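Long-range contacts in porphyranase B (Zobellia galactanivorans, PDB 3JUU), which hydrolyses the sulfated red-algal polysaccharide porphyran at linkages between beta-D-galactopyranose and alpha-L-galactopyranose-6-sulfate, releasing mostly a disaccharide: residues Q52-L63 against K87-Y98; G72-M80 against M256-Y267. All coordinates share one frame; numbering follows the deposited sequence.

Interaction 1: Q52-L63 against K87-Y98; sequences QGWIGRAPGLFL and KNNKTYTHGGGY
Y92 lies between A58 and L61, with a methyl group over each face of its ring: A58 CB stands 3.9 Å from the Y92 ring centroid, and L61 CD1 covers the opposite face. At the rim, Y92 OH donates to G56 O (2.7 Å), arriving 41° out of the carbonyl plane. With an alanine here, A58 and L61 would probably lose the surface between them, and G56 O this donor. The second aromatic contact is at Y98, where Q52 CG sits 3.5 Å from the Y98 ring centroid; the Q52 amide is stacked on the ring, planes 9° apart, and Q52 NE2 donates to W54 O. With chi1 at 166° the Y98 ring swings away from its own backbone N to meet Q52; Y98 CB lies over a face of the F62 ring. Within the GH16 jelly-roll sandwich, strand 60-62 pairs in parallel with 90-98. L61 N donates to H94 O (2.7 Å), and the ladder continues through G96 N to L61 O and L63 N to G96 O. Where the pairing begins, P59 O accepts from T93 N and H94 N. W54 and R57, assigned to substrate binding, branch from the same loop; R57 is salt-bridged to E243.

Interaction 2: G72-M80 against M256-Y267; sequences GSLQITTTM and MTGSKEDRTTTY. With SO4 (sulfate ion), chain F.
The R263 guanidinium meets its partners at the edge: T78 O, G258 O and the sulfate all lie near its plane, whereas the methyls T77 CG2 and T79 CG2 approach obliquely. It stands at one end of an antiparallel pairing in the GH16 beta-sandwich, strands 73-77 and 264-267, whose short axes run at 161°. R263 NH1 donates to T78 O (2.9 Å, only 2° from the guanidinium plane) and also to sulfate O3; R263 NH2 donates to sulfate O1, and R263 NE donates to G258 O. In the crystal four bonds to three partners fix its rotation; those to T78 O and G258 O come from the protein itself. A bend at chi3 (-62°) turns the group back beside T78. The sulfate, probably from the crystallisation liquor, also has K260 CE near its O2. The second flat group, the Y267 ring at the other end, is touched obliquely by L74 CD2 (3.7 Å from Y267 CD2) and I76 CD1, while its hydroxyl binds T124 O.

L74 with Y267 and I76 with T265 are hydrogen-bonded pairs, each closed by two backbone bonds; Q75-T266 and T77-T264 are the non-hydrogen-bonded ones. On the T77 and T264 face, T264 OG1 donates to K260 O and lies 2.8 Å from T77 OG1, and T264 CG2 packs on Q75 CB. Farther along, one water joins Q75 NE2, E261 OE1 and T266 OG1. Just beyond T77-T264, R263 O accepts twice from T78: the backbone N comes in nearly straight, and OG1 lies in the carbonyl plane, on a lone pair, 3.1 Å from R263 O.

Interactions 1 and 2 are joined through neighbouring strands of one sheet, 73-87 and 90-101, which follow each other in the chain; the centres of the two interactions lie about 17 Å apart. A probable hydrogen bond, G95 N to T79 O (2.8 Å), joins them directly, and G97 CA packs on I76 CG2 at 3.6 Å. Around G95, strand 90-101 has 60-62 on one edge and 73-87 on the other, with 264-276 beyond the latter. Interaction 1 contributes W54 and R57, both assigned to substrate binding, and the R57 side chain is about 7 Å from that of E148, the assigned proton donor. Interaction 2 holds no assigned site residue; its Y267 side chain is about 9 Å from that of E148.

Interaction 1: Q52-L63 against K87-Y98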
# COMPACT_ATOMS: atom_id res chain seq x y z
N GLN A 52 -15.85 -3.36 -1.98
CA GLN A 52 -14.97 -3.92 -0.93
C GLN A 52 -15.50 -3.77 0.51
O GLN A 52 -16.34 -2.88 0.79
CB GLN A 52 -13.56 -3.34 -1.05
CG GLN A 52 -13.38 -1.89 -0.45
CD GLN A 52 -13.91 -0.82 -1.40
OE1 GLN A 52 -14.28 -1.10 -2.54
NE2 GLN A 52 -13.92 0.43 -0.94
N GLY A 53 -14.99 -4.59 1.44
CA GLY A 53 -15.41 -4.54 2.89
C GLY A 53 -15.10 -3.15 3.51
O GLY A 53 -15.90 -2.63 4.26
N TRP A 54 -13.95 -2.57 3.21
CA TRP A 54 -13.56 -1.33 3.90
C TRP A 54 -14.00 -0.10 3.09
O TRP A 54 -13.50 0.14 2.00
CB TRP A 54 -12.06 -1.38 4.16
CG TRP A 54 -11.54 -0.22 4.99
CD1 TRP A 54 -12.24 0.47 5.95
CD2 TRP A 54 -10.21 0.36 4.92
NE1 TRP A 54 -11.38 1.47 6.48
CE2 TRP A 54 -10.16 1.41 5.83
CE3 TRP A 54 -9.06 0.07 4.15
CZ2 TRP A 54 -8.99 2.18 6.03
CZ3 TRP A 54 -7.93 0.80 4.33
CH2 TRP A 54 -7.87 1.84 5.26
N ILE A 55 -14.95 0.66 3.63
CA ILE A 55 -15.43 1.82 2.87
C ILE A 55 -14.55 3.07 3.04
O ILE A 55 -14.73 4.04 2.31
CB ILE A 55 -16.93 2.17 3.28
CG1 ILE A 55 -16.97 2.78 4.68
CG2 ILE A 55 -17.80 0.88 3.09
CD1 ILE A 55 -18.38 3.32 5.04
N GLY A 56 -13.60 3.04 3.99
CA GLY A 56 -12.82 4.21 4.34
C GLY A 56 -12.83 4.52 5.80
O GLY A 56 -13.85 4.24 6.50
N ARG A 57 -11.72 5.04 6.30
CA ARG A 57 -11.70 5.48 7.69
C ARG A 57 -12.30 6.89 7.70
O ARG A 57 -11.79 7.78 6.99
CB ARG A 57 -10.28 5.51 8.25
CG ARG A 57 -10.14 6.00 9.70
CD ARG A 57 -8.67 5.88 10.19
NE ARG A 57 -8.07 4.53 9.97
CZ ARG A 57 -7.22 4.19 9.01
NH1 ARG A 57 -6.79 5.06 8.06
NH2 ARG A 57 -6.75 2.94 8.97
N ALA A 58 -13.30 7.13 8.56
CA ALA A 58 -13.86 8.50 8.49
C ALA A 58 -12.76 9.52 8.87
O ALA A 58 -11.97 9.31 9.78
CB ALA A 58 -15.10 8.64 9.41
N PRO A 59 -12.72 10.68 8.22
CA PRO A 59 -13.75 11.24 7.33
C PRO A 59 -13.44 11.06 5.82
O PRO A 59 -14.05 11.77 5.01
CB PRO A 59 -13.72 12.73 7.71
CG PRO A 59 -12.18 13.01 7.91
CD PRO A 59 -11.64 11.67 8.54
N GLY A 60 -12.54 10.13 5.45
CA GLY A 60 -12.18 9.93 4.01
C GLY A 60 -12.89 8.68 3.42
O GLY A 60 -12.63 7.51 3.86
N LEU A 61 -13.78 8.91 2.44
CA LEU A 61 -14.59 7.84 1.90
C LEU A 61 -13.94 7.43 0.59
O LEU A 61 -13.64 8.29 -0.29
CB LEU A 61 -16.06 8.37 1.70
CG LEU A 61 -17.09 7.34 1.15
CD1 LEU A 61 -17.39 6.37 2.29
CD2 LEU A 61 -18.42 8.12 0.74
N PHE A 62 -13.74 6.10 0.39
CA PHE A 62 -13.14 5.65 -0.87
C PHE A 62 -14.15 5.72 -2.03
O PHE A 62 -15.24 5.11 -1.92
CB PHE A 62 -12.75 4.15 -0.73
CG PHE A 62 -11.74 3.91 0.39
CD1 PHE A 62 -10.74 4.86 0.60
CD2 PHE A 62 -11.74 2.73 1.14
CE1 PHE A 62 -9.71 4.66 1.64
CE2 PHE A 62 -10.76 2.49 2.14
CZ PHE A 62 -9.74 3.48 2.36
N LEU A 63 -13.83 6.53 -3.05
CA LEU A 63 -14.74 6.65 -4.19
C LEU A 63 -14.19 5.91 -5.38
O LEU A 63 -13.06 6.16 -5.77
CB LEU A 63 -14.89 8.14 -4.59
CG LEU A 63 -15.37 9.11 -3.47
CD1 LEU A 63 -15.58 10.56 -4.09
CD2 LEU A 63 -16.69 8.70 -2.80
N LYS A 87 -22.07 7.40 6.92
CA LYS A 87 -22.10 5.96 6.79
C LYS A 87 -21.64 5.35 8.14
O LYS A 87 -20.64 5.83 8.71
CB LYS A 87 -21.25 5.51 5.58
CG LYS A 87 -22.04 5.68 4.24
CD LYS A 87 -21.18 5.33 3.05
CE LYS A 87 -21.81 5.68 1.70
NZ LYS A 87 -22.94 4.76 1.38
N ASN A 88 -22.34 4.31 8.65
CA ASN A 88 -21.99 3.70 9.93
C ASN A 88 -21.92 4.72 11.05
O ASN A 88 -21.07 4.67 11.93
CB ASN A 88 -20.65 2.90 9.85
CG ASN A 88 -20.75 1.71 8.86
OD1 ASN A 88 -21.80 1.05 8.75
ND2 ASN A 88 -19.68 1.46 8.12
N ASN A 89 -22.86 5.64 11.03
CA ASN A 89 -22.96 6.72 12.02
C ASN A 89 -21.78 7.62 12.11
O ASN A 89 -21.63 8.32 13.13
CB ASN A 89 -23.32 6.21 13.45
CG ASN A 89 -24.68 5.45 13.45
OD1 ASN A 89 -25.63 5.85 12.77
ND2 ASN A 89 -24.74 4.35 14.18
N LYS A 90 -20.97 7.65 11.07
CA LYS A 90 -19.86 8.64 11.05
C LYS A 90 -19.97 9.57 9.81
O LYS A 90 -20.42 9.15 8.72
CB LYS A 90 -18.53 7.88 11.03
CG LYS A 90 -18.32 7.07 12.27
CD LYS A 90 -16.94 6.52 12.35
CE LYS A 90 -16.63 6.14 13.83
NZ LYS A 90 -15.31 5.42 14.08
N THR A 91 -19.51 10.81 9.98
CA THR A 91 -19.55 11.77 8.86
C THR A 91 -18.22 11.69 8.04
O THR A 91 -17.12 11.80 8.61
CB THR A 91 -19.76 13.18 9.45
OG1 THR A 91 -21.11 13.26 9.97
CG2 THR A 91 -19.62 14.26 8.34
N TYR A 92 -18.38 11.54 6.75
CA TYR A 92 -17.29 11.62 5.75
C TYR A 92 -17.38 12.96 5.01
O TYR A 92 -18.51 13.38 4.57
CB TYR A 92 -17.47 10.48 4.78
CG TYR A 92 -17.14 9.12 5.40
CD1 TYR A 92 -15.87 8.50 5.20
CD2 TYR A 92 -18.10 8.42 6.13
CE1 TYR A 92 -15.57 7.26 5.80
CE2 TYR A 92 -17.76 7.19 6.77
CZ TYR A 92 -16.52 6.62 6.58
OH TYR A 92 -16.25 5.37 7.21
N THR A 93 -16.24 13.63 4.85
CA THR A 93 -16.22 14.93 4.19
C THR A 93 -15.29 14.93 3.03
O THR A 93 -15.32 15.85 2.22
CB THR A 93 -15.75 15.99 5.15
OG1 THR A 93 -14.51 15.56 5.77
CG2 THR A 93 -16.77 16.22 6.28
N HIS A 94 -14.43 13.90 2.94
CA HIS A 94 -13.38 13.88 1.87
C HIS A 94 -13.47 12.58 1.08
O HIS A 94 -13.93 11.52 1.61
CB HIS A 94 -11.98 13.98 2.49
CG HIS A 94 -11.66 15.33 3.08
ND1 HIS A 94 -12.29 15.82 4.21
CD2 HIS A 94 -10.80 16.29 2.67
CE1 HIS A 94 -11.79 17.01 4.50
NE2 HIS A 94 -10.92 17.34 3.55
N GLY A 95 -13.01 12.64 -0.19
CA GLY A 95 -12.95 11.40 -1.01
C GLY A 95 -11.52 10.92 -1.15
O GLY A 95 -10.66 11.72 -1.48
N GLY A 96 -11.28 9.62 -0.90
CA GLY A 96 -9.96 8.99 -1.25
C GLY A 96 -10.28 7.89 -2.21
O GLY A 96 -11.22 8.01 -3.04
N GLY A 97 -9.47 6.81 -2.21
CA GLY A 97 -9.74 5.76 -3.16
C GLY A 97 -9.05 4.49 -2.68
O GLY A 97 -8.09 4.52 -1.87
N TYR A 98 -9.56 3.38 -3.22
CA TYR A 98 -9.13 2.04 -2.76
C TYR A 98 -9.00 1.21 -3.99
O TYR A 98 -9.91 1.25 -4.89
CB TYR A 98 -10.18 1.48 -1.80
CG TYR A 98 -10.07 -0.04 -1.48
CD1 TYR A 98 -9.64 -0.46 -0.25
CD2 TYR A 98 -10.36 -1.02 -2.47
CE1 TYR A 98 -9.55 -1.82 0.08
CE2 TYR A 98 -10.27 -2.40 -2.16
CZ TYR A 98 -9.89 -2.75 -0.87
OH TYR A 98 -9.83 -4.04 -0.49
O HOH W 1 -11.60 -4.16 1.87

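Interaction 2: G72-M80 against M256-Y267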
# COMPACT_ATOMS: atom_id res chain seq x y z
N GLY A 72 -0.51 5.38 -19.09
CA GLY A 72 0.11 4.16 -18.54
C GLY A 72 0.36 4.29 -17.02
O GLY A 72 1.36 3.80 -16.51
N SER A 73 -0.52 4.98 -16.31
CA SER A 73 -0.39 5.05 -14.84
C SER A 73 -1.77 4.98 -14.20
O SER A 73 -2.84 5.37 -14.82
CB SER A 73 0.35 6.34 -14.44
OG SER A 73 -0.54 7.46 -14.60
N LEU A 74 -1.79 4.50 -12.96
CA LEU A 74 -2.98 4.53 -12.11
C LEU A 74 -2.97 5.83 -11.32
O LEU A 74 -1.89 6.19 -10.78
CB LEU A 74 -2.90 3.37 -11.14
CG LEU A 74 -3.90 3.39 -10.00
CD1 LEU A 74 -5.35 3.26 -10.42
CD2 LEU A 74 -3.53 2.19 -9.01
N GLN A 75 -4.12 6.53 -11.20
CA GLN A 75 -4.19 7.82 -10.52
C GLN A 75 -5.26 7.63 -9.47
O GLN A 75 -6.39 7.18 -9.79
CB GLN A 75 -4.58 8.94 -11.49
CG GLN A 75 -3.51 9.06 -12.63
CD GLN A 75 -3.84 10.15 -13.56
OE1 GLN A 75 -5.01 10.30 -13.98
NE2 GLN A 75 -2.88 10.99 -13.83
N ILE A 76 -4.90 7.89 -8.19
CA ILE A 76 -5.91 7.90 -7.11
C ILE A 76 -5.92 9.34 -6.59
O ILE A 76 -4.93 9.83 -6.04
CB ILE A 76 -5.58 6.89 -5.96
CG1 ILE A 76 -5.30 5.48 -6.55
CG2 ILE A 76 -6.77 6.89 -4.93
CD1 ILE A 76 -5.09 4.41 -5.38
N THR A 77 -7.05 10.02 -6.79
CA THR A 77 -7.07 11.46 -6.58
C THR A 77 -7.90 11.78 -5.32
O THR A 77 -9.02 11.30 -5.18
CB THR A 77 -7.72 12.12 -7.82
OG1 THR A 77 -6.87 11.93 -8.98
CG2 THR A 77 -7.85 13.65 -7.58
N THR A 78 -7.38 12.63 -4.45
CA THR A 78 -8.14 13.08 -3.29
C THR A 78 -9.08 14.24 -3.64
O THR A 78 -8.70 15.14 -4.43
CB THR A 78 -7.25 13.60 -2.20
OG1 THR A 78 -6.47 14.70 -2.67
CG2 THR A 78 -6.28 12.50 -1.59
N THR A 79 -10.25 14.23 -3.01
CA THR A 79 -11.27 15.29 -3.28
C THR A 79 -11.96 15.74 -2.02
O THR A 79 -11.85 15.09 -0.93
CB THR A 79 -12.35 14.81 -4.29
OG1 THR A 79 -13.04 13.67 -3.77
CG2 THR A 79 -11.76 14.43 -5.65
N MET A 80 -12.59 16.91 -2.11
CA MET A 80 -13.54 17.31 -1.08
C MET A 80 -14.90 16.73 -1.58
O MET A 80 -15.24 16.84 -2.75
CB MET A 80 -13.60 18.84 -0.96
CG MET A 80 -14.55 19.26 0.19
SD MET A 80 -13.81 18.94 1.81
CE MET A 80 -12.51 20.19 1.89
N MET A 256 -7.68 20.46 0.49
CA MET A 256 -7.90 20.06 -0.91
C MET A 256 -7.78 21.19 -1.96
O MET A 256 -8.34 21.07 -3.07
CB MET A 256 -9.28 19.40 -1.02
CG MET A 256 -9.40 18.07 -0.20
SD MET A 256 -8.37 16.79 -1.02
CE MET A 256 -7.29 16.26 0.42
N THR A 257 -7.03 22.24 -1.64
CA THR A 257 -6.85 23.39 -2.55
C THR A 257 -5.76 23.13 -3.61
O THR A 257 -5.57 23.94 -4.53
CB THR A 257 -6.42 24.68 -1.78
OG1 THR A 257 -5.11 24.50 -1.16
CG2 THR A 257 -7.44 24.94 -0.72
N GLY A 258 -5.03 22.02 -3.50
CA GLY A 258 -3.94 21.73 -4.46
C GLY A 258 -4.44 21.48 -5.87
O GLY A 258 -5.62 21.14 -6.12
N SER A 259 -3.52 21.56 -6.83
CA SER A 259 -3.81 21.11 -8.20
C SER A 259 -4.23 19.64 -8.27
O SER A 259 -4.01 18.86 -7.32
CB SER A 259 -2.56 21.29 -9.05
OG SER A 259 -1.56 20.38 -8.59
N LYS A 260 -4.82 19.22 -9.40
CA LYS A 260 -5.21 17.78 -9.53
C LYS A 260 -3.95 16.94 -9.34
O LYS A 260 -3.97 15.90 -8.62
CB LYS A 260 -5.89 17.45 -10.82
CG LYS A 260 -6.69 16.12 -10.75
CD LYS A 260 -7.19 15.67 -12.08
CE LYS A 260 -7.87 14.33 -11.92
NZ LYS A 260 -8.62 14.05 -13.17
N GLU A 261 -2.84 17.37 -9.94
CA GLU A 261 -1.59 16.59 -9.78
C GLU A 261 -1.16 16.46 -8.30
O GLU A 261 -0.83 15.40 -7.84
CB GLU A 261 -0.46 17.25 -10.57
CG GLU A 261 0.86 16.41 -10.64
CD GLU A 261 0.74 15.00 -11.36
OE1 GLU A 261 -0.34 14.56 -11.94
OE2 GLU A 261 1.79 14.31 -11.34
N ASP A 262 -1.18 17.55 -7.59
CA ASP A 262 -0.85 17.56 -6.14
C ASP A 262 -1.85 16.71 -5.36
O ASP A 262 -1.44 16.07 -4.36
CB ASP A 262 -0.92 18.93 -5.55
CG ASP A 262 0.27 19.82 -5.93
OD1 ASP A 262 1.20 19.30 -6.57
OD2 ASP A 262 0.25 20.99 -5.49
N ARG A 263 -3.13 16.61 -5.81
CA ARG A 263 -4.11 15.74 -5.08
C ARG A 263 -4.06 14.28 -5.50
O ARG A 263 -4.80 13.48 -4.94
CB ARG A 263 -5.56 16.28 -5.29
CG ARG A 263 -5.69 17.56 -4.46
CD ARG A 263 -7.13 18.21 -4.62
NE ARG A 263 -7.40 18.63 -6.03
CZ ARG A 263 -8.19 18.03 -6.95
NH1 ARG A 263 -8.83 16.85 -6.80
NH2 ARG A 263 -8.32 18.64 -8.14
N THR A 264 -3.16 13.92 -6.42
CA THR A 264 -3.18 12.61 -7.03
C THR A 264 -1.97 11.77 -6.59
O THR A 264 -0.87 12.26 -6.65
CB THR A 264 -3.20 12.70 -8.56
OG1 THR A 264 -4.47 13.32 -8.91
CG2 THR A 264 -3.07 11.26 -9.27
N THR A 265 -2.24 10.54 -6.16
CA THR A 265 -1.15 9.56 -5.91
C THR A 265 -1.06 8.79 -7.21
O THR A 265 -2.08 8.31 -7.68
CB THR A 265 -1.59 8.62 -4.73
OG1 THR A 265 -1.71 9.42 -3.55
CG2 THR A 265 -0.45 7.54 -4.58
N THR A 266 0.12 8.71 -7.82
CA THR A 266 0.23 8.08 -9.14
C THR A 266 1.11 6.83 -9.05
O THR A 266 2.21 6.92 -8.49
CB THR A 266 0.89 9.08 -10.11
OG1 THR A 266 0.13 10.33 -10.15
CG2 THR A 266 1.04 8.45 -11.54
N TYR A 267 0.62 5.69 -9.54
CA TYR A 267 1.39 4.45 -9.60
C TYR A 267 1.64 4.20 -11.07
O TYR A 267 0.66 3.99 -11.81
CB TYR A 267 0.60 3.29 -9.02
CG TYR A 267 0.11 3.53 -7.59
CD1 TYR A 267 0.77 2.93 -6.49
CD2 TYR A 267 -1.02 4.34 -7.33
CE1 TYR A 267 0.29 3.14 -5.16
CE2 TYR A 267 -1.47 4.57 -6.02
CZ TYR A 267 -0.82 3.97 -4.95
OH TYR A 267 -1.25 4.16 -3.66
S SO4 F . -11.05 16.52 -9.80
O1 SO4 F . -10.39 17.79 -10.17
O2 SO4 F . -10.96 15.70 -11.02
O3 SO4 F . -10.45 15.79 -8.67
O4 SO4 F . -12.47 16.76 -9.50
O HOH W 2 -0.49 11.38 -12.56